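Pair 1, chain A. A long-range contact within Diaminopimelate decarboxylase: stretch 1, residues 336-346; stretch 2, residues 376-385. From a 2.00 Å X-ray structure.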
# COMPACT_ATOMS: atom_id res chain seq x y z
N TYR A 336 -13.39 8.66 1.64
CA TYR A 336 -14.60 8.33 2.37
C TYR A 336 -15.30 7.01 1.95
O TYR A 336 -15.56 6.76 0.76
CB TYR A 336 -15.62 9.50 2.24
CG TYR A 336 -16.87 9.31 3.08
CD1 TYR A 336 -17.94 8.53 2.64
CD2 TYR A 336 -16.95 9.88 4.37
CE1 TYR A 336 -19.07 8.30 3.48
CE2 TYR A 336 -18.05 9.67 5.19
CZ TYR A 336 -19.10 8.88 4.75
OH TYR A 336 -20.18 8.67 5.60
N HIS A 337 -15.59 6.16 2.96
CA HIS A 337 -16.39 4.95 2.78
C HIS A 337 -17.47 5.00 3.87
O HIS A 337 -17.19 5.38 4.98
CB HIS A 337 -15.61 3.65 2.98
CG HIS A 337 -14.60 3.37 1.91
ND1 HIS A 337 -14.81 2.45 0.90
CD2 HIS A 337 -13.39 3.92 1.68
CE1 HIS A 337 -13.76 2.45 0.09
NE2 HIS A 337 -12.88 3.33 0.55
N HIS A 338 -18.70 4.64 3.51
CA HIS A 338 -19.82 4.57 4.44
C HIS A 338 -19.56 3.36 5.39
O HIS A 338 -19.07 2.32 4.97
CB HIS A 338 -21.10 4.34 3.63
CG HIS A 338 -22.33 4.40 4.47
ND1 HIS A 338 -23.30 3.42 4.43
CD2 HIS A 338 -22.74 5.31 5.38
CE1 HIS A 338 -24.27 3.72 5.29
NE2 HIS A 338 -23.94 4.86 5.89
N ILE A 339 -19.86 3.52 6.67
CA ILE A 339 -19.61 2.48 7.65
C ILE A 339 -20.83 2.37 8.56
O ILE A 339 -21.37 3.38 8.96
CB ILE A 339 -18.37 2.86 8.53
CG1 ILE A 339 -17.11 2.93 7.65
CG2 ILE A 339 -18.14 1.82 9.68
CD1 ILE A 339 -15.90 3.61 8.36
N ILE A 340 -21.25 1.14 8.88
CA ILE A 340 -22.38 0.91 9.79
C ILE A 340 -22.07 -0.23 10.77
O ILE A 340 -21.13 -1.03 10.60
CB ILE A 340 -23.66 0.44 9.05
CG1 ILE A 340 -23.40 -0.96 8.46
CG2 ILE A 340 -24.08 1.46 7.91
CD1 ILE A 340 -24.64 -1.51 7.69
N ASN A 341 -22.90 -0.31 11.81
CA ASN A 341 -22.83 -1.41 12.74
C ASN A 341 -23.74 -2.41 12.04
O ASN A 341 -24.78 -2.04 11.51
CB ASN A 341 -23.47 -1.02 14.07
CG ASN A 341 -23.16 -2.02 15.18
OD1 ASN A 341 -23.10 -3.25 14.94
ND2 ASN A 341 -22.98 -1.51 16.40
N CYS A 342 -23.36 -3.68 12.00
CA CYS A 342 -24.24 -4.68 11.40
C CYS A 342 -25.47 -4.96 12.24
O CYS A 342 -26.37 -5.64 11.78
CB CYS A 342 -23.50 -6.02 11.21
SG CYS A 342 -22.33 -5.91 9.79
N LYS A 343 -25.50 -4.45 13.48
CA LYS A 343 -26.65 -4.68 14.37
C LYS A 343 -27.32 -3.35 14.68
O LYS A 343 -26.66 -2.43 15.12
CB LYS A 343 -26.20 -5.28 15.71
CG LYS A 343 -27.36 -5.63 16.70
CD LYS A 343 -28.29 -6.79 16.21
CE LYS A 343 -29.59 -6.92 17.09
NZ LYS A 343 -30.54 -5.78 16.77
N VAL A 344 -28.64 -3.29 14.47
CA VAL A 344 -29.40 -2.08 14.78
C VAL A 344 -29.53 -2.04 16.29
O VAL A 344 -29.76 -3.09 16.95
CB VAL A 344 -30.81 -2.17 14.17
CG1 VAL A 344 -31.74 -1.14 14.84
CG2 VAL A 344 -30.70 -1.95 12.67
N LYS A 345 -29.34 -0.85 16.86
CA LYS A 345 -29.42 -0.67 18.31
C LYS A 345 -30.49 0.43 18.61
O LYS A 345 -30.95 1.13 17.71
CB LYS A 345 -28.07 -0.19 18.85
CG LYS A 345 -26.85 -1.12 18.55
CD LYS A 345 -26.99 -2.49 19.25
CE LYS A 345 -25.62 -3.29 19.21
NZ LYS A 345 -24.46 -2.62 19.93
N ASN A 346 -30.83 0.62 19.88
CA ASN A 346 -31.83 1.65 20.19
C ASN A 346 -31.15 2.90 20.68
O ASN A 346 -31.73 3.72 21.37
CB ASN A 346 -32.82 1.13 21.23
CG ASN A 346 -33.72 0.05 20.65
OD1 ASN A 346 -34.35 0.24 19.59
ND2 ASN A 346 -33.77 -1.10 21.33
N GLY A 376 -17.31 -6.79 20.18
CA GLY A 376 -17.94 -8.00 19.66
C GLY A 376 -18.88 -7.69 18.50
O GLY A 376 -19.28 -8.57 17.74
N ASP A 377 -19.26 -6.42 18.37
CA ASP A 377 -20.12 -6.07 17.24
C ASP A 377 -19.23 -6.17 15.99
O ASP A 377 -18.00 -6.15 16.09
CB ASP A 377 -20.61 -4.61 17.36
CG ASP A 377 -21.79 -4.46 18.31
OD1 ASP A 377 -22.37 -5.52 18.69
OD2 ASP A 377 -22.16 -3.30 18.64
N VAL A 378 -19.88 -6.26 14.85
CA VAL A 378 -19.20 -6.35 13.55
C VAL A 378 -19.58 -5.09 12.78
O VAL A 378 -20.79 -4.77 12.69
CB VAL A 378 -19.71 -7.58 12.79
CG1 VAL A 378 -19.06 -7.65 11.36
CG2 VAL A 378 -19.37 -8.91 13.61
N LEU A 379 -18.59 -4.34 12.29
CA LEU A 379 -18.89 -3.17 11.51
C LEU A 379 -18.70 -3.55 10.03
O LEU A 379 -17.85 -4.41 9.73
CB LEU A 379 -17.93 -2.01 11.82
CG LEU A 379 -17.77 -1.56 13.27
CD1 LEU A 379 -16.94 -0.28 13.27
CD2 LEU A 379 -19.18 -1.26 13.89
N ALA A 380 -19.48 -2.95 9.13
CA ALA A 380 -19.32 -3.18 7.70
C ALA A 380 -18.85 -1.86 7.04
O ALA A 380 -19.47 -0.76 7.22
CB ALA A 380 -20.65 -3.63 7.07
N ILE A 381 -17.77 -1.95 6.27
CA ILE A 381 -17.25 -0.79 5.56
C ILE A 381 -17.68 -1.04 4.14
O ILE A 381 -17.29 -2.05 3.50
CB ILE A 381 -15.70 -0.75 5.67
CG1 ILE A 381 -15.30 -0.62 7.16
CG2 ILE A 381 -15.13 0.48 4.87
CD1 ILE A 381 -13.77 -1.14 7.43
N PHE A 382 -18.49 -0.13 3.62
CA PHE A 382 -19.03 -0.26 2.26
C PHE A 382 -18.11 0.08 1.10
O PHE A 382 -17.17 0.84 1.24
CB PHE A 382 -20.23 0.67 2.06
CG PHE A 382 -21.52 0.17 2.67
CD1 PHE A 382 -21.52 -0.49 3.91
CD2 PHE A 382 -22.73 0.44 2.05
CE1 PHE A 382 -22.73 -0.87 4.51
CE2 PHE A 382 -23.98 0.07 2.63
CZ PHE A 382 -23.96 -0.58 3.87
N ASP A 383 -18.44 -0.51 -0.04
CA ASP A 383 -17.85 -0.14 -1.32
C ASP A 383 -16.34 -0.37 -1.37
O ASP A 383 -15.57 0.51 -1.74
CB ASP A 383 -18.20 1.34 -1.55
CG ASP A 383 -19.71 1.58 -1.56
OD1 ASP A 383 -20.43 0.78 -2.21
OD2 ASP A 383 -20.21 2.54 -0.92
N VAL A 384 -15.93 -1.57 -1.00
CA VAL A 384 -14.51 -1.90 -1.02
C VAL A 384 -14.21 -2.96 -2.07
O VAL A 384 -13.17 -3.65 -2.00
CB VAL A 384 -14.10 -2.44 0.34
CG1 VAL A 384 -14.10 -1.32 1.41
CG2 VAL A 384 -15.09 -3.62 0.75
N GLY A 385 -15.13 -3.18 -3.02
CA GLY A 385 -14.86 -4.19 -4.06
C GLY A 385 -13.74 -3.86 -5.05
O GLY A 385 -13.22 -4.74 -5.73
O HOH W 1 -19.12 4.33 0.75
O HOH W 2 -22.77 -5.97 14.95

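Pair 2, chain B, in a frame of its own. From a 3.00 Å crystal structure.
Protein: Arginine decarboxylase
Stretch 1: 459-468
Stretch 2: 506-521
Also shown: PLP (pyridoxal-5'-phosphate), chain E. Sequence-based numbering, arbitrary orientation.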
# COMPACT_ATOMS: atom_id res chain seq x y z
N ASN B 459 -4.61 8.04 -10.58
CA ASN B 459 -3.71 9.14 -10.92
C ASN B 459 -4.22 10.44 -10.33
O ASN B 459 -5.40 10.76 -10.44
CB ASN B 459 -3.59 9.26 -12.44
CG ASN B 459 -2.15 9.13 -12.93
OD1 ASN B 459 -1.68 8.02 -13.25
ND2 ASN B 459 -1.42 10.26 -12.96
N PHE B 460 -3.33 11.20 -9.71
CA PHE B 460 -3.75 12.47 -9.12
C PHE B 460 -3.27 13.64 -9.94
O PHE B 460 -2.15 13.65 -10.43
CB PHE B 460 -3.21 12.62 -7.70
CG PHE B 460 -3.61 11.51 -6.79
CD1 PHE B 460 -2.87 10.33 -6.74
CD2 PHE B 460 -4.75 11.62 -6.00
CE1 PHE B 460 -3.26 9.28 -5.92
CE2 PHE B 460 -5.16 10.58 -5.18
CZ PHE B 460 -4.41 9.40 -5.13
N PRO B 461 -4.14 14.65 -10.11
CA PRO B 461 -3.72 15.80 -10.89
C PRO B 461 -2.47 16.43 -10.32
O PRO B 461 -2.31 16.53 -9.10
CB PRO B 461 -4.94 16.73 -10.82
CG PRO B 461 -5.62 16.32 -9.54
CD PRO B 461 -5.50 14.82 -9.58
N ILE B 462 -1.57 16.84 -11.21
CA ILE B 462 -0.30 17.44 -10.79
C ILE B 462 -0.02 18.74 -11.55
O ILE B 462 -0.04 18.75 -12.77
CB ILE B 462 0.84 16.46 -11.06
CG1 ILE B 462 0.62 15.20 -10.23
CG2 ILE B 462 2.17 17.11 -10.74
CD1 ILE B 462 1.56 14.07 -10.56
N MSE B 463 0.22 19.83 -10.82
CA MSE B 463 0.51 21.11 -11.46
C MSE B 463 1.34 22.00 -10.55
O MSE B 463 1.19 21.95 -9.32
CB MSE B 463 -0.78 21.86 -11.81
CG MSE B 463 -1.48 22.42 -10.59
SE MSE B 463 -3.03 23.45 -11.07
CE MSE B 463 -2.15 24.99 -11.84
N PRO B 464 2.23 22.83 -11.12
CA PRO B 464 3.07 23.72 -10.32
C PRO B 464 2.22 24.71 -9.55
O PRO B 464 1.10 25.02 -9.96
CB PRO B 464 3.92 24.41 -11.37
CG PRO B 464 3.99 23.40 -12.46
CD PRO B 464 2.58 22.92 -12.54
N LEU B 465 2.75 25.23 -8.45
CA LEU B 465 1.99 26.18 -7.65
C LEU B 465 2.00 27.60 -8.19
O LEU B 465 1.14 28.41 -7.85
CB LEU B 465 2.49 26.19 -6.22
CG LEU B 465 1.79 25.18 -5.30
CD1 LEU B 465 1.99 23.77 -5.83
CD2 LEU B 465 2.35 25.32 -3.88
N ASP B 466 2.98 27.90 -9.04
CA ASP B 466 3.11 29.23 -9.60
C ASP B 466 3.78 29.13 -10.96
O ASP B 466 4.03 28.04 -11.48
CB ASP B 466 3.95 30.10 -8.68
CG ASP B 466 5.41 29.68 -8.64
OD1 ASP B 466 6.21 30.31 -7.90
OD2 ASP B 466 5.78 28.71 -9.35
N ARG B 467 4.08 30.30 -11.53
CA ARG B 467 4.73 30.38 -12.84
C ARG B 467 3.78 29.85 -13.92
O ARG B 467 4.22 29.36 -14.96
CB ARG B 467 6.03 29.58 -12.82
CG ARG B 467 7.15 30.22 -13.60
CD ARG B 467 8.38 29.34 -13.57
NE ARG B 467 8.85 29.14 -12.20
CZ ARG B 467 9.82 29.84 -11.63
NH1 ARG B 467 10.16 29.58 -10.37
NH2 ARG B 467 10.46 30.78 -12.33
N LEU B 468 2.48 29.96 -13.66
CA LEU B 468 1.44 29.49 -14.57
C LEU B 468 1.17 30.44 -15.73
O LEU B 468 0.63 30.03 -16.76
CB LEU B 468 0.14 29.24 -13.80
CG LEU B 468 0.25 28.09 -12.79
CD1 LEU B 468 -0.93 28.11 -11.83
CD2 LEU B 468 0.34 26.78 -13.56
N LYS B 506 18.58 28.53 -8.02
CA LYS B 506 18.36 29.95 -8.28
C LYS B 506 17.00 30.40 -7.74
O LYS B 506 16.84 31.53 -7.27
CB LYS B 506 18.43 30.22 -9.79
CG LYS B 506 18.58 31.69 -10.18
CD LYS B 506 18.66 31.86 -11.69
CE LYS B 506 19.08 33.28 -12.06
NZ LYS B 506 20.44 33.60 -11.55
N GLU B 507 16.01 29.51 -7.82
CA GLU B 507 14.66 29.82 -7.34
C GLU B 507 13.98 28.57 -6.78
O GLU B 507 14.54 27.47 -6.80
CB GLU B 507 13.83 30.44 -8.47
CG GLU B 507 13.65 29.55 -9.70
CD GLU B 507 13.86 30.30 -11.01
OE1 GLU B 507 13.27 31.39 -11.19
OE2 GLU B 507 14.62 29.79 -11.86
N ASN B 508 12.77 28.76 -6.25
CA ASN B 508 12.00 27.65 -5.68
C ASN B 508 10.89 27.22 -6.62
O ASN B 508 10.21 28.05 -7.21
CB ASN B 508 11.43 28.06 -4.32
CG ASN B 508 12.39 27.75 -3.19
OD1 ASN B 508 12.28 28.30 -2.09
ND2 ASN B 508 13.34 26.84 -3.45
N TYR B 509 10.72 25.91 -6.75
CA TYR B 509 9.69 25.37 -7.64
C TYR B 509 8.93 24.27 -6.91
O TYR B 509 9.47 23.20 -6.67
CB TYR B 509 10.34 24.80 -8.90
CG TYR B 509 9.39 24.59 -10.04
CD1 TYR B 509 8.51 25.60 -10.44
CD2 TYR B 509 9.37 23.39 -10.75
CE1 TYR B 509 7.65 25.43 -11.52
CE2 TYR B 509 8.51 23.20 -11.84
CZ TYR B 509 7.66 24.23 -12.21
OH TYR B 509 6.81 24.08 -13.28
N PHE B 510 7.68 24.56 -6.57
CA PHE B 510 6.84 23.59 -5.86
C PHE B 510 5.79 22.92 -6.75
O PHE B 510 5.20 23.54 -7.63
CB PHE B 510 6.11 24.27 -4.70
CG PHE B 510 7.01 24.91 -3.69
CD1 PHE B 510 7.44 26.21 -3.86
CD2 PHE B 510 7.43 24.21 -2.57
CE1 PHE B 510 8.27 26.82 -2.91
CE2 PHE B 510 8.26 24.80 -1.61
CZ PHE B 510 8.68 26.11 -1.78
N LEU B 511 5.57 21.63 -6.50
CA LEU B 511 4.57 20.89 -7.24
C LEU B 511 3.40 20.60 -6.32
O LEU B 511 3.55 20.49 -5.10
CB LEU B 511 5.16 19.59 -7.79
CG LEU B 511 6.13 19.79 -8.94
CD1 LEU B 511 6.53 18.44 -9.51
CD2 LEU B 511 5.47 20.65 -10.02
N GLY B 512 2.21 20.48 -6.91
CA GLY B 512 1.04 20.20 -6.13
C GLY B 512 0.31 18.96 -6.60
O GLY B 512 0.06 18.78 -7.80
N PHE B 513 -0.04 18.10 -5.66
CA PHE B 513 -0.76 16.89 -5.99
C PHE B 513 -2.13 17.05 -5.36
O PHE B 513 -2.25 17.11 -4.13
CB PHE B 513 -0.03 15.70 -5.42
CG PHE B 513 1.38 15.60 -5.90
CD1 PHE B 513 1.69 14.86 -7.04
CD2 PHE B 513 2.40 16.26 -5.22
CE1 PHE B 513 3.00 14.76 -7.49
CE2 PHE B 513 3.71 16.17 -5.66
CZ PHE B 513 4.01 15.42 -6.80
N PHE B 514 -3.16 17.15 -6.20
CA PHE B 514 -4.52 17.37 -5.72
C PHE B 514 -5.44 16.15 -5.60
O PHE B 514 -5.16 15.09 -6.14
CB PHE B 514 -5.19 18.45 -6.58
CG PHE B 514 -4.45 19.76 -6.59
CD1 PHE B 514 -3.21 19.87 -7.22
CD2 PHE B 514 -4.96 20.89 -5.92
CE1 PHE B 514 -2.47 21.06 -7.18
CE2 PHE B 514 -4.23 22.10 -5.87
CZ PHE B 514 -2.99 22.19 -6.51
N LEU B 515 -6.54 16.33 -4.88
CA LEU B 515 -7.53 15.27 -4.71
C LEU B 515 -6.93 14.09 -3.98
O LEU B 515 -7.37 12.95 -4.12
CB LEU B 515 -8.03 14.83 -6.08
CG LEU B 515 -9.10 15.71 -6.72
CD1 LEU B 515 -8.89 17.18 -6.44
CD2 LEU B 515 -9.07 15.43 -8.21
N VAL B 516 -5.94 14.39 -3.16
CA VAL B 516 -5.24 13.37 -2.43
C VAL B 516 -5.79 13.22 -1.00
O VAL B 516 -5.21 12.54 -0.16
CB VAL B 516 -3.76 13.73 -2.43
CG1 VAL B 516 -3.50 14.89 -1.49
CG2 VAL B 516 -2.94 12.52 -2.11
N GLY B 517 -6.95 13.82 -0.75
CA GLY B 517 -7.55 13.76 0.57
C GLY B 517 -8.35 12.51 0.89
O GLY B 517 -8.98 12.43 1.95
N ALA B 518 -8.36 11.53 0.00
CA ALA B 518 -9.12 10.33 0.29
C ALA B 518 -8.29 9.06 0.09
O ALA B 518 -7.60 8.89 -0.93
CB ALA B 518 -10.35 10.29 -0.58
N TYR B 519 -8.34 8.17 1.08
CA TYR B 519 -7.61 6.93 0.99
C TYR B 519 -6.07 7.00 0.90
O TYR B 519 -5.41 5.98 0.99
CB TYR B 519 -8.13 6.14 -0.21
CG TYR B 519 -9.53 5.63 -0.01
CD1 TYR B 519 -9.82 4.82 1.09
CD2 TYR B 519 -10.54 5.89 -0.94
CE1 TYR B 519 -11.09 4.27 1.25
CE2 TYR B 519 -11.81 5.35 -0.78
CZ TYR B 519 -12.08 4.54 0.31
OH TYR B 519 -13.30 3.93 0.46
N GLN B 520 -5.47 8.18 0.74
CA GLN B 520 -4.02 8.21 0.64
C GLN B 520 -3.29 8.17 1.95
O GLN B 520 -2.34 7.41 2.12
CB GLN B 520 -3.57 9.45 -0.11
CG GLN B 520 -4.22 9.51 -1.43
CD GLN B 520 -4.01 8.23 -2.18
OE1 GLN B 520 -2.90 7.93 -2.60
NE2 GLN B 520 -5.08 7.44 -2.34
N GLU B 521 -3.73 8.99 2.89
CA GLU B 521 -3.07 9.02 4.17
C GLU B 521 -3.26 7.70 4.90
O GLU B 521 -2.31 7.20 5.51
CB GLU B 521 -3.63 10.16 5.00
CG GLU B 521 -3.74 11.46 4.24
CD GLU B 521 -4.19 12.57 5.13
OE1 GLU B 521 -3.45 12.88 6.09
OE2 GLU B 521 -5.28 13.13 4.88
N1 PLP E . -19.99 2.32 2.33
C2 PLP E . -19.47 1.18 2.79
C2A PLP E . -20.37 0.18 3.46
C3 PLP E . -18.07 0.93 2.67
O3 PLP E . -17.53 -0.24 3.15
C4 PLP E . -17.24 1.93 2.00
C4A PLP E . -15.79 1.72 1.83
C5 PLP E . -17.88 3.14 1.53
C6 PLP E . -19.27 3.28 1.71
C5A PLP E . -17.09 4.25 0.83
O4P PLP E . -17.30 4.23 -0.59
P PLP E . -16.45 5.44 -1.25
O1P PLP E . -16.87 5.60 -2.65
O2P PLP E . -16.70 6.82 -0.47
O3P PLP E . -14.89 5.10 -1.22

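The sharpest difference between the two pairs lies where N341(A) of pair 1 superposes on P464(B) of pair 2. The asparagine works through polar atoms: its ND2 donates to OD2 of D377(A) at 3.0 Å, and a water donates to its OD1 (2.7 Å) while accepting from N of V378(A) (2.9 Å). Proline can do none of this. In pair 2 the position matching D377(A) is Y509(B), and the meeting is one of packing, with P464(B) CG 3.8 Å from Y509(B) CZ and 4.0 Å from L511(B) CD2.

Beneath this contrast the backbones agree to 0.5 Å over 14 central residues. Each pair joins two short antiparallel strands, inclined at 157° in pair 1 and 151° in pair 2, and the same ladder recurs. I340(A) and A380(A) exchange two hydrogen bonds, I340(A) N to A380(A) O at 3.1 Å and A380(A) N to I340(A) O at 2.9 Å; M463(B) and G512(B) do likewise, M463(B) N to G512(B) O at 3.2 Å and G512(B) N to M463(B) O at 3.0 Å. The rungs beyond also match: F382(A) N to H338(A) O (2.9 Å) corresponds to F514(B) N to P461(B) O (3.1 Å), and C342(A) N to V378(A) O (2.9 Å) to L465(B) N to F510(B) O (3.1 Å). Neither P461(B) nor P464(B) is called on for an amide hydrogen by the bonds across the two strands, so proline fits both places without costing a rung.

Side chains fill this common frame differently. H337(A) and F460(B) nearly coincide, yet the imidazole ND1 donates to F382(A) O at 2.9 Å, whereas the phenyl ring brings only its edge to the matching carbonyl, F460(B) CD2 lying 3.5 Å from F514(B) O. At the next position, H338(A) turns its ring edge to the face of F382(A), the planes at 83°; P461(B) instead sets CG 3.7 Å from F514(B) CB.

The central pair shows how bulk is redistributed. A380(A) CB lies 3.9 Å from C342(A) SG. Its counterpart G512(B) has no side chain, and a CB there would crowd L465(B) CD1 at 3.0 Å and clash with F514(B) CE1 at 2.8 Å: the larger leucine and the differently placed phenylalanine ring occupy that room. On the sheet face bearing I339(A) and I381(A), CG1 meets CG1 at 4.0 Å; in pair 2, I462(B) CG1 packs against F513(B) CD1 at 3.4 Å. The same ladder thus accompanies the same backbone course, while the side chains beside it differ in how they pack.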